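Local coordinates for protein Bis(5'-nucleosyl)-tetraphosphatase [asymmetrical] (Caenorhabditis elegans, PDB 1KTG) that asymmetrically hydrolyses diadenosine tetraphosphate to AMP and ATP, using divalent metal ions such as magnesium, at residues 4-9 and 47-52; 57-62 and 96-101; 71-76 and 84-89. All coordinates share one frame; numbering follows the deposited sequence.

Contact 1 (4-9 and 47-52); sequences KAAGLV and QAAIRE. With MG (magnesium ion), chain I; MG (magnesium ion), chain G; OH (hydroxide ion), chain D.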
loop_
_atom_site.group_PDB
_atom_site.type_symbol
_atom_site.label_atom_id
_atom_site.label_comp_id
_atom_site.label_asym_id
_atom_site.label_seq_id
_atom_site.Cartn_x
_atom_site.Cartn_y
_atom_site.Cartn_z
ATOM N N LYS A 4 -3.491 -5.627 -14.338
ATOM C CA LYS A 4 -2.439 -5.772 -13.344
ATOM C C LYS A 4 -2.031 -4.453 -12.709
ATOM O O LYS A 4 -1.823 -3.449 -13.403
ATOM C CB LYS A 4 -1.215 -6.414 -13.998
ATOM N N ALA A 5 -1.917 -4.475 -11.382
ATOM C CA ALA A 5 -1.501 -3.324 -10.602
ATOM C C ALA A 5 -0.604 -3.803 -9.471
ATOM O O ALA A 5 -0.526 -4.990 -9.186
ATOM C CB ALA A 5 -2.717 -2.610 -10.029
ATOM N N ALA A 6 0.057 -2.868 -8.815
ATOM C CA ALA A 6 0.925 -3.204 -7.702
ATOM C C ALA A 6 1.136 -2.005 -6.806
ATOM O O ALA A 6 0.944 -0.865 -7.212
ATOM C CB ALA A 6 2.243 -3.685 -8.214
ATOM N N GLY A 7 1.568 -2.275 -5.582
ATOM C CA GLY A 7 1.847 -1.212 -4.654
ATOM C C GLY A 7 2.675 -1.695 -3.498
ATOM O O GLY A 7 3.177 -2.818 -3.494
ATOM N N LEU A 8 2.812 -0.827 -2.507
ATOM C CA LEU A 8 3.602 -1.114 -1.336
ATOM C C LEU A 8 2.784 -0.841 -0.084
ATOM O O LEU A 8 2.188 0.221 0.055
ATOM C CB LEU A 8 4.862 -0.239 -1.321
ATOM C CG LEU A 8 5.871 -0.463 -2.455
ATOM C CD1 LEU A 8 7.077 0.435 -2.313
ATOM C CD2 LEU A 8 6.287 -1.925 -2.550
ATOM N N VAL A 9 2.713 -1.837 0.788
ATOM C CA VAL A 9 2.108 -1.656 2.096
ATOM C C VAL A 9 3.220 -1.017 2.912
ATOM O O VAL A 9 4.136 -1.685 3.374
ATOM C CB VAL A 9 1.644 -2.980 2.708
ATOM C CG1 VAL A 9 1.216 -2.790 4.176
ATOM C CG2 VAL A 9 0.486 -3.547 1.907
ATOM N N GLN A 47 8.431 -2.575 -10.403
ATOM C CA GLN A 47 8.662 -1.205 -10.848
ATOM C C GLN A 47 7.427 -0.340 -10.610
ATOM O O GLN A 47 7.526 0.815 -10.207
ATOM C CB GLN A 47 9.055 -1.185 -12.327
ATOM C CG GLN A 47 10.433 -1.796 -12.600
ATOM C CD GLN A 47 10.752 -1.907 -14.081
ATOM O OE1 GLN A 47 9.861 -2.094 -14.898
ATOM N NE2 GLN A 47 12.034 -1.796 -14.423
ATOM N N ALA A 48 6.261 -0.908 -10.878
ATOM C CA ALA A 48 5.014 -0.168 -10.749
ATOM C C ALA A 48 4.757 0.228 -9.292
ATOM O O ALA A 48 4.404 1.369 -8.989
ATOM C CB ALA A 48 3.875 -0.997 -11.292
ATOM N N ALA A 49 4.966 -0.715 -8.391
ATOM C CA ALA A 49 4.737 -0.475 -6.971
ATOM C C ALA A 49 5.620 0.661 -6.461
ATOM O O ALA A 49 5.189 1.504 -5.679
ATOM C CB ALA A 49 5.014 -1.737 -6.187
ATOM N N ILE A 50 6.869 0.659 -6.895
ATOM C CA ILE A 50 7.813 1.687 -6.468
ATOM C C ILE A 50 7.433 3.048 -7.054
ATOM O O ILE A 50 7.391 4.064 -6.346
ATOM C CB ILE A 50 9.237 1.278 -6.870
ATOM C CG1 ILE A 50 9.654 0.030 -6.084
ATOM C CG2 ILE A 50 10.228 2.433 -6.616
ATOM C CD1 ILE A 50 10.933 -0.627 -6.585
ATOM N N ARG A 51 7.131 3.072 -8.347
ATOM C CA ARG A 51 6.803 4.330 -9.008
ATOM C C ARG A 51 5.508 4.927 -8.461
ATOM O O ARG A 51 5.411 6.130 -8.230
ATOM C CB ARG A 51 6.702 4.139 -10.520
ATOM C CG ARG A 51 6.219 5.384 -11.268
ATOM C CD ARG A 51 5.917 5.148 -12.735
ATOM N NE ARG A 51 5.116 3.940 -12.894
ATOM C CZ ARG A 51 3.826 3.849 -12.604
ATOM N NH1 ARG A 51 3.171 4.906 -12.157
ATOM N NH2 ARG A 51 3.185 2.689 -12.758
ATOM N N GLU A 52 4.508 4.089 -8.266
ATOM C CA GLU A 52 3.230 4.574 -7.737
ATOM C C GLU A 52 3.387 5.086 -6.315
ATOM O O GLU A 52 2.716 6.036 -5.902
ATOM C CB GLU A 52 2.169 3.475 -7.807
ATOM C CG GLU A 52 1.725 3.157 -9.233
ATOM C CD GLU A 52 0.734 4.158 -9.813
ATOM O OE1 GLU A 52 0.129 4.934 -9.043
ATOM O OE2 GLU A 52 0.547 4.148 -11.051
HETATM MG MG MG I . -1.490 6.238 -9.098
HETATM MG MG MG G . -0.995 4.728 -12.255
HETATM O O OH D . -1.434 6.538 -11.238
HETATM O O HOH W 1 0.595 5.976 -13.358
HETATM O O HOH W 2 -2.415 5.507 -13.721
HETATM O O HOH W 3 -0.500 3.331 -13.652
HETATM O O HOH W 4 -0.046 7.874 -9.112
#
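Leu8 turns its CG anti to its carbonyl carbon (chi1 -64°), which sets CG beside Ala49 of the Nudix-box helix, near Ala49 O. CD2 then lies 3.9 Å from Ala49 CB. This is where the helix of the Nudix motif packs on strand 3-14 of the Nudix fold. The strand and helix segments cross at -57°, with axes only 6.0 Å apart. The short side chains of Ala6 and Ala49 face each other and allow this closeness, CB to CB at 3.9 Å. Ala49 CB also packs on the Gly7 backbone, 3.4 Å from Gly7 O. No hydrogen bond joins the two segments; they meet by van der Waals contact, methyl on methyl and methyl on backbone. Glu52, one turn further on, bends at chi2 (-79°), and its carboxylate leads away from the strand to the metals. Its two oxygens bridge two magnesium ions that share the hydroxide; Glu56 and Glu103 also bind magnesium here. Arg51 NH1 makes a salt-bridging hydrogen bond to Glu52 OE2 from above the carboxylate plane, 2.9 Å away. The bond lies close to the guanidinium plane. Glu43 and Glu55 form further salt bridges with Arg51. Glu52 OE1 binds one magnesium at 2.1 Å, and Glu52 OE2 binds the other at 2.0 Å.

Contact 2 (57-62 and 96-101); sequences ANITKE and DDVQLS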
loop_
_atom_site.group_PDB
_atom_site.type_symbol
_atom_site.label_atom_id
_atom_site.label_comp_id
_atom_site.label_asym_id
_atom_site.label_seq_id
_atom_site.Cartn_x
_atom_site.Cartn_y
_atom_site.Cartn_z
ATOM N N ALA A 57 2.541 9.145 -2.748
ATOM C CA ALA A 57 2.858 9.514 -1.368
ATOM C C ALA A 57 4.162 10.289 -1.228
ATOM O O ALA A 57 4.508 10.718 -0.131
ATOM C CB ALA A 57 2.884 8.284 -0.507
ATOM N N ASN A 58 4.880 10.463 -2.333
ATOM C CA ASN A 58 6.148 11.189 -2.344
ATOM C C ASN A 58 7.209 10.495 -1.486
ATOM O O ASN A 58 8.042 11.151 -0.862
ATOM C CB ASN A 58 5.953 12.641 -1.900
ATOM C CG ASN A 58 6.987 13.579 -2.483
ATOM O OD1 ASN A 58 7.246 14.644 -1.928
ATOM N ND2 ASN A 58 7.569 13.206 -3.609
ATOM N N ILE A 59 7.148 9.161 -1.463
ATOM C CA ILE A 59 8.137 8.335 -0.781
ATOM C C ILE A 59 8.958 7.610 -1.851
ATOM O O ILE A 59 8.400 6.889 -2.701
ATOM C CB ILE A 59 7.464 7.326 0.142
ATOM C CG1 ILE A 59 6.729 8.054 1.267
ATOM C CG2 ILE A 59 8.496 6.371 0.719
ATOM C CD1 ILE A 59 5.780 7.180 2.074
ATOM N N THR A 60 10.273 7.803 -1.783
ATOM C CA THR A 60 11.219 7.221 -2.726
ATOM C C THR A 60 11.727 5.858 -2.263
ATOM O O THR A 60 11.646 5.498 -1.082
ATOM C CB THR A 60 12.442 8.135 -2.924
ATOM O OG1 THR A 60 13.287 8.083 -1.761
ATOM C CG2 THR A 60 12.049 9.613 -3.057
ATOM N N LYS A 61 12.284 5.114 -3.208
ATOM C CA LYS A 61 12.810 3.790 -2.917
ATOM C C LYS A 61 13.880 3.867 -1.836
ATOM O O LYS A 61 13.981 2.985 -0.984
ATOM C CB LYS A 61 13.387 3.179 -4.191
ATOM C CG LYS A 61 14.295 1.987 -3.973
ATOM C CD LYS A 61 13.509 0.731 -3.691
ATOM C CE LYS A 61 14.412 -0.517 -3.669
ATOM N NZ LYS A 61 15.419 -0.562 -4.753
ATOM N N GLU A 62 14.651 4.944 -1.860
ATOM C CA GLU A 62 15.773 5.121 -0.956
ATOM C C GLU A 62 15.329 5.336 0.493
ATOM O O GLU A 62 16.091 5.121 1.421
ATOM C CB GLU A 62 16.614 6.315 -1.416
ATOM C CG GLU A 62 17.251 6.179 -2.801
ATOM C CD GLU A 62 16.251 6.094 -3.957
ATOM O OE1 GLU A 62 15.272 6.864 -3.998
ATOM O OE2 GLU A 62 16.450 5.237 -4.847
ATOM N N ASP A 96 9.935 10.724 7.400
ATOM C CA ASP A 96 9.627 11.424 6.173
ATOM C C ASP A 96 8.158 11.795 6.114
ATOM O O ASP A 96 7.296 11.128 6.704
ATOM C CB ASP A 96 9.981 10.550 4.983
ATOM C CG ASP A 96 11.455 10.253 4.902
ATOM O OD1 ASP A 96 12.280 11.111 5.307
ATOM O OD2 ASP A 96 11.889 9.192 4.426
ATOM N N ASP A 97 7.893 12.840 5.350
ATOM C CA ASP A 97 6.577 13.421 5.240
ATOM C C ASP A 97 5.894 13.018 3.953
ATOM O O ASP A 97 6.444 13.122 2.850
ATOM C CB ASP A 97 6.681 14.938 5.316
ATOM C CG ASP A 97 7.184 15.414 6.657
ATOM O OD1 ASP A 97 6.912 14.740 7.670
ATOM O OD2 ASP A 97 7.866 16.435 6.804
ATOM N N VAL A 98 4.677 12.549 4.132
ATOM C CA VAL A 98 3.825 12.135 3.048
ATOM C C VAL A 98 3.263 13.370 2.356
ATOM O O VAL A 98 2.886 14.336 3.013
ATOM C CB VAL A 98 2.679 11.304 3.600
ATOM C CG1 VAL A 98 1.600 11.092 2.551
ATOM C CG2 VAL A 98 3.210 9.982 4.118
ATOM N N GLN A 99 3.220 13.321 1.029
ATOM C CA GLN A 99 2.644 14.378 0.222
ATOM C C GLN A 99 1.826 13.690 -0.862
ATOM O O GLN A 99 2.284 12.715 -1.466
ATOM C CB GLN A 99 3.717 15.261 -0.397
ATOM C CG GLN A 99 4.260 16.295 0.565
ATOM C CD GLN A 99 5.374 17.126 -0.036
ATOM O OE1 GLN A 99 6.392 17.377 0.618
ATOM N NE2 GLN A 99 5.189 17.551 -1.281
ATOM N N LEU A 100 0.626 14.203 -1.098
ATOM C CA LEU A 100 -0.290 13.578 -2.032
ATOM C C LEU A 100 -0.274 14.227 -3.402
ATOM O O LEU A 100 0.195 15.352 -3.583
ATOM C CB LEU A 100 -1.721 13.637 -1.486
ATOM C CG LEU A 100 -1.963 13.091 -0.071
ATOM C CD1 LEU A 100 -3.460 13.201 0.291
ATOM C CD2 LEU A 100 -1.495 11.649 0.044
ATOM N N SER A 101 -0.818 13.480 -4.356
ATOM C CA SER A 101 -1.005 13.930 -5.721
ATOM C C SER A 101 -2.510 14.116 -5.916
ATOM O O SER A 101 -3.279 13.919 -4.981
ATOM C CB SER A 101 -0.477 12.874 -6.687
ATOM O OG SER A 101 -1.326 11.745 -6.693
#
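Ala57 and Gln99 join the end of helix 45-57 to the 96-101 loop, with Gln99 N donating a nearly straight hydrogen bond to Ala57 O (3.1 Å, 171° at the hydrogen). The donor stands above the carbonyl plane of Ala57. Val98 CA adds a CA-H...O contact to the same oxygen at 3.5 Å, so Ala57 O is approached by two neighbouring residues. Asn58, with positive phi, is the first residue to leave the helical conformation. The side chains of Asn58 and Gln99 lie side by side and point the same way. Their CB atoms are 3.8 Å apart, and their amide planes are turned 60° from each other. Asn58 OD1 lies beside the Gln99 amide, 3.6 Å from Gln99 NE2. This pair forms the outer, exposed part of the contact. Deeper in, Val98 spreads its two methyls over both neighbours. CG1, anti to the backbone N (chi1 168°), lies 4.3 Å from Ala57 CB. CG2 is equally far from Ile59 CD1. Ile59 and Val98 both touch Leu21 of strand 17-25. Ile59 also packs on Thr53 of helix 45-57 and Leu64 of strand 64-78, while Val98 reaches Trp107 and Trp109. The contact thus ties the helix end to the loop leading into strand 104-110.

Contact 3 (71-76 and 84-89); sequences HETLFY and SVKYWL. With AMP (adenosine monophosphate), chain J.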
loop_
_atom_site.group_PDB
_atom_site.type_symbol
_atom_site.label_atom_id
_atom_site.label_comp_id
_atom_site.label_asym_id
_atom_site.label_seq_id
_atom_site.Cartn_x
_atom_site.Cartn_y
_atom_site.Cartn_z
ATOM N N HIS A 71 5.157 -10.598 0.348
ATOM C CA HIS A 71 4.284 -10.067 -0.684
ATOM C C HIS A 71 3.042 -10.910 -0.786
ATOM O O HIS A 71 3.049 -12.080 -0.411
ATOM C CB HIS A 71 4.993 -9.965 -2.037
ATOM C CG HIS A 71 5.416 -11.281 -2.635
ATOM N ND1 HIS A 71 4.624 -11.987 -3.517
ATOM C CD2 HIS A 71 6.575 -11.978 -2.535
ATOM C CE1 HIS A 71 5.265 -13.076 -3.911
ATOM N NE2 HIS A 71 6.453 -13.095 -3.327
ATOM N N GLU A 72 1.971 -10.298 -1.270
ATOM C CA GLU A 72 0.696 -10.980 -1.443
ATOM C C GLU A 72 -0.063 -10.268 -2.556
ATOM O O GLU A 72 0.112 -9.062 -2.767
ATOM C CB GLU A 72 -0.089 -10.931 -0.139
ATOM C CG GLU A 72 -1.542 -11.345 -0.243
ATOM C CD GLU A 72 -1.699 -12.807 -0.529
ATOM O OE1 GLU A 72 -2.058 -13.563 0.411
ATOM O OE2 GLU A 72 -1.469 -13.191 -1.695
ATOM N N THR A 73 -0.908 -11.000 -3.271
ATOM C CA THR A 73 -1.676 -10.397 -4.354
ATOM C C THR A 73 -3.171 -10.505 -4.107
ATOM O O THR A 73 -3.681 -11.574 -3.779
ATOM C CB THR A 73 -1.309 -11.049 -5.688
ATOM O OG1 THR A 73 0.103 -10.923 -5.920
ATOM C CG2 THR A 73 -1.948 -10.305 -6.860
ATOM N N LEU A 74 -3.859 -9.375 -4.237
ATOM C CA LEU A 74 -5.298 -9.308 -4.073
ATOM C C LEU A 74 -5.945 -9.365 -5.455
ATOM O O LEU A 74 -5.383 -8.869 -6.408
ATOM C CB LEU A 74 -5.702 -7.997 -3.395
ATOM C CG LEU A 74 -5.211 -7.723 -1.969
ATOM C CD1 LEU A 74 -5.891 -6.477 -1.441
ATOM C CD2 LEU A 74 -5.455 -8.901 -1.024
ATOM N N PHE A 75 -7.121 -9.978 -5.549
ATOM C CA PHE A 75 -7.857 -10.052 -6.803
ATOM C C PHE A 75 -9.258 -9.523 -6.560
ATOM O O PHE A 75 -9.925 -9.949 -5.615
ATOM C CB PHE A 75 -7.947 -11.501 -7.300
ATOM N N TYR A 76 -9.707 -8.589 -7.391
ATOM C CA TYR A 76 -11.084 -8.108 -7.296
ATOM C C TYR A 76 -11.564 -7.487 -8.592
ATOM O O TYR A 76 -10.772 -7.200 -9.492
ATOM C CB TYR A 76 -11.257 -7.116 -6.152
ATOM C CG TYR A 76 -10.312 -5.940 -6.147
ATOM C CD1 TYR A 76 -9.072 -6.027 -5.526
ATOM C CD2 TYR A 76 -10.669 -4.728 -6.724
ATOM C CE1 TYR A 76 -8.206 -4.952 -5.493
ATOM C CE2 TYR A 76 -9.806 -3.645 -6.694
ATOM C CZ TYR A 76 -8.576 -3.764 -6.076
ATOM O OH TYR A 76 -7.726 -2.687 -6.029
ATOM N N SER A 84 -5.687 -7.510 -10.560
ATOM C CA SER A 84 -4.811 -8.060 -9.534
ATOM C C SER A 84 -3.975 -6.929 -8.987
ATOM O O SER A 84 -3.543 -6.050 -9.731
ATOM C CB SER A 84 -3.911 -9.176 -10.082
ATOM O OG SER A 84 -3.038 -8.729 -11.120
ATOM N N VAL A 85 -3.763 -6.916 -7.678
ATOM C CA VAL A 85 -2.894 -5.903 -7.097
ATOM C C VAL A 85 -1.869 -6.613 -6.231
ATOM O O VAL A 85 -2.200 -7.178 -5.189
ATOM C CB VAL A 85 -3.647 -4.862 -6.257
ATOM C CG1 VAL A 85 -2.694 -3.737 -5.823
ATOM C CG2 VAL A 85 -4.813 -4.280 -7.044
ATOM N N LYS A 86 -0.623 -6.607 -6.682
ATOM C CA LYS A 86 0.441 -7.229 -5.918
ATOM C C LYS A 86 1.064 -6.208 -4.979
ATOM O O LYS A 86 1.463 -5.136 -5.420
ATOM C CB LYS A 86 1.516 -7.762 -6.850
ATOM C CG LYS A 86 2.630 -8.469 -6.104
ATOM C CD LYS A 86 3.520 -9.292 -7.023
ATOM C CE LYS A 86 4.557 -10.025 -6.204
ATOM N NZ LYS A 86 5.509 -10.836 -7.019
ATOM N N TYR A 87 1.152 -6.551 -3.697
ATOM C CA TYR A 87 1.754 -5.680 -2.681
ATOM C C TYR A 87 2.965 -6.332 -2.020
ATOM O O TYR A 87 2.934 -7.514 -1.688
ATOM C CB TYR A 87 0.764 -5.416 -1.533
ATOM C CG TYR A 87 -0.402 -4.522 -1.866
ATOM C CD1 TYR A 87 -1.636 -5.056 -2.207
ATOM C CD2 TYR A 87 -0.279 -3.148 -1.792
ATOM C CE1 TYR A 87 -2.707 -4.240 -2.496
ATOM C CE2 TYR A 87 -1.345 -2.325 -2.071
ATOM C CZ TYR A 87 -2.551 -2.870 -2.427
ATOM O OH TYR A 87 -3.612 -2.041 -2.699
ATOM N N TRP A 88 4.000 -5.528 -1.812
ATOM C CA TRP A 88 5.139 -5.885 -0.974
ATOM C C TRP A 88 5.088 -5.022 0.293
ATOM O O TRP A 88 4.646 -3.884 0.256
ATOM C CB TRP A 88 6.458 -5.587 -1.677
ATOM C CG TRP A 88 6.927 -6.565 -2.701
ATOM C CD1 TRP A 88 7.783 -7.623 -2.507
ATOM C CD2 TRP A 88 6.661 -6.526 -4.105
ATOM N NE1 TRP A 88 8.022 -8.264 -3.696
ATOM C CE2 TRP A 88 7.344 -7.612 -4.695
ATOM C CE3 TRP A 88 5.886 -5.700 -4.927
ATOM C CZ2 TRP A 88 7.289 -7.876 -6.064
ATOM C CZ3 TRP A 88 5.840 -5.964 -6.283
ATOM C CH2 TRP A 88 6.532 -7.045 -6.835
ATOM N N LEU A 89 5.539 -5.576 1.418
ATOM C CA LEU A 89 5.629 -4.834 2.678
ATOM C C LEU A 89 6.919 -3.990 2.654
ATOM O O LEU A 89 7.952 -4.451 2.212
ATOM C CB LEU A 89 5.626 -5.819 3.856
ATOM C CG LEU A 89 5.626 -5.232 5.269
ATOM C CD1 LEU A 89 4.343 -4.453 5.553
ATOM C CD2 LEU A 89 5.844 -6.313 6.313
HETATM P P AMP J . -8.765 0.785 -6.996
HETATM O O1P AMP J . -8.296 1.245 -5.629
HETATM O O2P AMP J . -8.244 -0.602 -7.296
HETATM O O3P AMP J . -8.476 1.863 -7.998
HETATM O "O5'" AMP J . -10.368 0.676 -6.883
HETATM C "C5'" AMP J . -11.170 0.367 -8.018
HETATM C "C4'" AMP J . -12.558 -0.003 -7.527
HETATM O "O4'" AMP J . -12.455 -1.233 -6.818
HETATM C "C3'" AMP J . -13.120 1.032 -6.565
HETATM O "O3'" AMP J . -14.493 1.247 -6.857
HETATM C "C2'" AMP J . -12.917 0.432 -5.182
HETATM O "O2'" AMP J . -14.006 0.684 -4.306
HETATM C "C1'" AMP J . -12.792 -1.061 -5.439
HETATM N N9 AMP J . -11.781 -1.744 -4.598
HETATM C C8 AMP J . -10.581 -1.279 -4.188
HETATM N N7 AMP J . -9.957 -2.220 -3.436
HETATM C C5 AMP J . -10.741 -3.292 -3.364
HETATM C C6 AMP J . -10.659 -4.620 -2.725
HETATM N N6 AMP J . -9.569 -4.965 -1.996
HETATM N N1 AMP J . -11.694 -5.460 -2.882
HETATM C C2 AMP J . -12.782 -5.119 -3.606
HETATM N N3 AMP J . -12.911 -3.919 -4.215
HETATM C C4 AMP J . -11.948 -2.987 -4.128
HETATM O O HOH W 5 -6.072 -2.698 -3.502
#
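Tyr76 OH donates a very short hydrogen bond to AMP O2P (2.5 Å) and accepts one from a water. That water is also hydrogen-bonded to Tyr87 OH, at 2.7 Å, and so joins phenols from the two strands. Tyr76 CG sits between the backbone N and the carbonyl carbon (chi1 54°). One face of its ring lies against the adenine, with AMP C5 over the ring centre, 3.4 Å above the plane. Val85 CG2 packs against Tyr76 CE1 at 3.8 Å. A leucine in place of Tyr76 would probably cost AMP its flat aromatic partner and the phenol bond to its phosphate, and leave the bridging water without one of its mates. Behind the pocket the strands pair antiparallel. Glu72 with Tyr87 and Leu74 with Val85 are hydrogen-bonded pairs, each with two backbone bonds. Leu74 CD1 touches Tyr87 CE1 on the face that carries Val85, where Met124 and Leu127 of helix 122-137 pack on Leu74. The other face carries His71, Thr73, Lys86 and Trp88. His71 CB forms a CH-pi contact over the five-membered ring of Trp88, 3.9 Å from its centroid. Lys86 is fully extended; its NZ lies over one face of the His71 imidazole, and its CE lies over the rim of the Trp88 face that His71 CB also meets. Thr73 OG1 rests against Lys86 CG. His31, Lys36, Lys83 and Tyr121 also hydrogen-bond AMP. The arrangement is a beta hairpin whose 71-76 strand supplies an aromatic platform to the nucleotide site of this Nudix hydrolase.

In the fold
Contact 1 is the buried one; contacts 2 and 3 each mix buried and exposed residues. Contacts 1 and 2 both involve helix 45-57: contact 1 holds its middle against the sheet, and contact 2 lies at its C-terminal end. They touch through Ile50 and Lys61. Contacts 1 and 3 share the sheet, since strands 3-14 and 81-92 run side by side in parallel. Contacts 2 and 3 lie on opposite sides of the chain's centre and do not touch. The chemistry differs accordingly. Contact 1 combines small apolar residues with a metal-binding carboxylate, contact 2 adds one backbone bond to apolar contacts and an exposed amide pair, between a helix end and a loop, and contact 3 uses regular strand pairing and aromatic rings beside the nucleotide.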